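Local structure of oxalate biosynthetic component 1 (Burkholderia thailandensis, 5IKY) at residues P563-Y568 and K680-R685. The protein is a bifunctional enzyme of quorum sensing-dependent oxalate production, combining a serine hydrolase of the alpha/beta-hydrolase type with an additional lyase activity. Residues are numbered along the deposited sequence; the frame is centred on the assembly and turned at random.
Sequences PIVDTY and KPLPLR
V565 and Y568, one turn apart on helix 562-579, meet the first turn of helix 682-690, where the two backbones come closest at V565 and P683, their CA atoms 6.1 Å apart; Y568 CA and R685 CA are farther from each other, at 8.8 Å. This is helix-helix packing within the cap-domain family region, and it brings together helices separated by more than a hundred residues. P681 sits at the N-cap position, so L682 and P683 open the second helix. No hydrogen bond links the two segments. V565 puts CG1 anti to its backbone N (chi1 175°), and that methyl lies against L682, 3.9 Å from CG and 4.0 Å from CD2. The other branch of L682 turns to the tyrosine: CD1 touches the ring edge, near its plane, 4.2 Å from Y568 CD2, so L682 touches both V565 and Y568. C686, a turn beyond L682, also touches V565 and Y568. Farther out, the tyrosine crosses R685 at about a right angle and rests beside its backbone, with CE2 3.8 Å from R685 C. Y568 OH hydrogen-bonds E572 OE1 one turn on within its own helix, while E572 OE2 forms a salt bridge with R685 NH2 and so ties the two helices together. The guanidinium plane of R685 stands 48° from the tyrosine ring. L682 CA lies 3.8 Å above one face of that guanidinium, offset toward its rim, while R685 NH1 makes a weak 2.6 Å hydrogen bond to K680 O.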
ATOM      1  N   PRO A 563       4.151  32.018  -6.798  1.00 68.84           N
ATOM      2  CA  PRO A 563       3.013  31.761  -5.902  1.00 62.23           C
ATOM      3  C   PRO A 563       3.112  30.422  -5.176  1.00 61.46           C
ATOM      4  O   PRO A 563       2.528  30.247  -4.108  1.00 83.42           O
ATOM      5  CB  PRO A 563       1.809  31.779  -6.852  1.00 58.99           C
ATOM      6  CG  PRO A 563       2.371  31.456  -8.186  1.00 64.71           C
ATOM      7  CD  PRO A 563       3.726  32.092  -8.208  1.00 58.68           C
ATOM      8  N   ILE A 564       3.849  29.485  -5.758  1.00 65.62           N
ATOM      9  CA  ILE A 564       4.014  28.162  -5.168  1.00 58.39           C
ATOM     10  C   ILE A 564       5.021  28.183  -4.026  1.00 58.52           C
ATOM     11  O   ILE A 564       4.844  27.503  -3.011  1.00 49.75           O
ATOM     12  CB  ILE A 564       4.440  27.148  -6.231  1.00 58.39           C
ATOM     13  CG1 ILE A 564       3.266  26.889  -7.166  1.00 67.15           C
ATOM     14  CG2 ILE A 564       4.941  25.861  -5.584  1.00 49.16           C
ATOM     15  CD1 ILE A 564       3.558  25.908  -8.208  1.00 53.46           C
ATOM     16  N   VAL A 565       6.069  28.982  -4.192  1.00 59.23           N
ATOM     17  CA  VAL A 565       7.027  29.206  -3.121  1.00 62.24           C
ATOM     18  C   VAL A 565       6.309  29.756  -1.893  1.00 60.65           C
ATOM     19  O   VAL A 565       6.573  29.334  -0.767  1.00 62.40           O
ATOM     20  CB  VAL A 565       8.142  30.171  -3.558  1.00 69.16           C
ATOM     21  CG1 VAL A 565       9.064  30.501  -2.390  1.00 59.11           C
ATOM     22  CG2 VAL A 565       8.928  29.571  -4.714  1.00 46.30           C
ATOM     23  N   ASP A 566       5.379  30.679  -2.121  1.00 68.40           N
ATOM     24  CA  ASP A 566       4.613  31.263  -1.027  1.00 74.51           C
ATOM     25  C   ASP A 566       3.762  30.200  -0.342  1.00 67.24           C
ATOM     26  O   ASP A 566       3.670  30.163   0.887  1.00 70.27           O
ATOM     27  CB  ASP A 566       3.733  32.408  -1.526  1.00 75.87           C
ATOM     28  CG  ASP A 566       3.184  33.254  -0.392  1.00102.18           C
ATOM     29  OD1 ASP A 566       3.942  34.088   0.148  1.00109.00           O
ATOM     30  OD2 ASP A 566       1.997  33.085  -0.039  1.00114.49           O
ATOM     31  N   THR A 567       3.146  29.336  -1.143  1.00 56.22           N
ATOM     32  CA  THR A 567       2.362  28.225  -0.616  1.00 54.58           C
ATOM     33  C   THR A 567       3.222  27.326   0.270  1.00 61.08           C
ATOM     34  O   THR A 567       2.803  26.924   1.357  1.00 67.06           O
ATOM     35  CB  THR A 567       1.743  27.379  -1.745  1.00 62.26           C
ATOM     36  OG1 THR A 567       0.822  28.177  -2.499  1.00 57.63           O
ATOM     37  CG2 THR A 567       1.010  26.176  -1.171  1.00 40.36           C
ATOM     38  N   TYR A 568       4.432  27.026  -0.193  1.00 63.16           N
ATOM     39  CA  TYR A 568       5.351  26.191   0.571  1.00 57.04           C
ATOM     40  C   TYR A 568       5.803  26.875   1.857  1.00 59.46           C
ATOM     41  O   TYR A 568       5.919  26.232   2.899  1.00 72.11           O
ATOM     42  CB  TYR A 568       6.578  25.817  -0.264  1.00 55.28           C
ATOM     43  CG  TYR A 568       7.678  25.195   0.565  1.00 64.38           C
ATOM     44  CD1 TYR A 568       7.573  23.886   1.016  1.00 67.05           C
ATOM     45  CD2 TYR A 568       8.812  25.920   0.912  1.00 64.32           C
ATOM     46  CE1 TYR A 568       8.567  23.314   1.785  1.00 62.95           C
ATOM     47  CE2 TYR A 568       9.813  25.355   1.682  1.00 58.59           C
ATOM     48  CZ  TYR A 568       9.683  24.051   2.113  1.00 63.48           C
ATOM     49  OH  TYR A 568      10.670  23.474   2.877  1.00 68.19           O
ATOM     50  N   LYS A 680      20.309  27.085   3.103  1.00 81.27           N
ATOM     51  CA  LYS A 680      19.563  27.170   1.857  1.00 70.92           C
ATOM     52  C   LYS A 680      18.511  28.269   1.942  1.00 66.74           C
ATOM     53  O   LYS A 680      17.753  28.333   2.911  1.00 64.32           O
ATOM     54  CB  LYS A 680      18.900  25.828   1.540  1.00 70.28           C
ATOM     55  CG  LYS A 680      19.877  24.676   1.387  1.00 72.84           C
ATOM     56  CD  LYS A 680      19.155  23.341   1.330  1.00 60.20           C
ATOM     57  CE  LYS A 680      20.137  22.193   1.179  1.00 60.17           C
ATOM     58  NZ  LYS A 680      19.452  20.871   1.208  1.00 71.86           N
ATOM     59  N   PRO A 681      18.466  29.146   0.928  1.00 60.25           N
ATOM     60  CA  PRO A 681      17.412  30.163   0.833  1.00 72.55           C
ATOM     61  C   PRO A 681      16.036  29.527   0.642  1.00 72.29           C
ATOM     62  O   PRO A 681      15.954  28.344   0.309  1.00 70.27           O
ATOM     63  CB  PRO A 681      17.820  30.983  -0.395  1.00 64.65           C
ATOM     64  CG  PRO A 681      18.675  30.063  -1.199  1.00 65.49           C
ATOM     65  CD  PRO A 681      19.415  29.228  -0.195  1.00 73.53           C
ATOM     66  N   LEU A 682      14.977  30.303   0.851  1.00 73.31           N
ATOM     67  CA  LEU A 682      13.608  29.786   0.782  1.00 70.80           C
ATOM     68  C   LEU A 682      13.246  29.106  -0.554  1.00 73.59           C
ATOM     69  O   LEU A 682      12.722  27.991  -0.541  1.00 56.65           O
ATOM     70  CB  LEU A 682      12.610  30.912   1.085  1.00 55.69           C
ATOM     71  CG  LEU A 682      11.118  30.596   0.961  1.00 64.26           C
ATOM     72  CD1 LEU A 682      10.717  29.492   1.926  1.00 52.06           C
ATOM     73  CD2 LEU A 682      10.288  31.850   1.199  1.00 68.57           C
ATOM     74  N   PRO A 683      13.521  29.756  -1.706  1.00 69.50           N
ATOM     75  CA  PRO A 683      13.127  29.095  -2.960  1.00 66.14           C
ATOM     76  C   PRO A 683      13.836  27.762  -3.203  1.00 70.64           C
ATOM     77  O   PRO A 683      13.256  26.874  -3.828  1.00 71.69           O
ATOM     78  CB  PRO A 683      13.523  30.111  -4.035  1.00 60.95           C
ATOM     79  CG  PRO A 683      13.569  31.417  -3.327  1.00 69.05           C
ATOM     80  CD  PRO A 683      14.086  31.095  -1.962  1.00 61.53           C
ATOM     81  N   LEU A 684      15.067  27.626  -2.720  1.00 68.29           N
ATOM     82  CA  LEU A 684      15.798  26.372  -2.868  1.00 57.56           C
ATOM     83  C   LEU A 684      15.130  25.263  -2.058  1.00 60.78           C
ATOM     84  O   LEU A 684      15.022  24.127  -2.519  1.00 59.85           O
ATOM     85  CB  LEU A 684      17.258  26.543  -2.444  1.00 61.51           C
ATOM     86  CG  LEU A 684      18.133  25.285  -2.421  1.00 62.65           C
ATOM     87  CD1 LEU A 684      18.018  24.509  -3.724  1.00 66.47           C
ATOM     88  CD2 LEU A 684      19.581  25.664  -2.161  1.00 58.36           C
ATOM     89  N   ARG A 685      14.676  25.599  -0.856  1.00 57.77           N
ATOM     90  CA  ARG A 685      14.002  24.626  -0.006  1.00 57.65           C
ATOM     91  C   ARG A 685      12.670  24.222  -0.625  1.00 60.02           C
ATOM     92  O   ARG A 685      12.230  23.079  -0.481  1.00 62.05           O
ATOM     93  CB  ARG A 685      13.793  25.183   1.406  1.00 60.39           C
ATOM     94  CG  ARG A 685      15.082  25.595   2.108  1.00 67.43           C
ATOM     95  CD  ARG A 685      14.899  25.698   3.619  1.00 68.35           C
ATOM     96  NE  ARG A 685      13.898  26.695   3.990  1.00 71.72           N
ATOM     97  CZ  ARG A 685      14.165  27.978   4.209  1.00 73.96           C
ATOM     98  NH1 ARG A 685      15.406  28.429   4.092  1.00 72.49           N
ATOM     99  NH2 ARG A 685      13.187  28.812   4.542  1.00 76.07           N
TER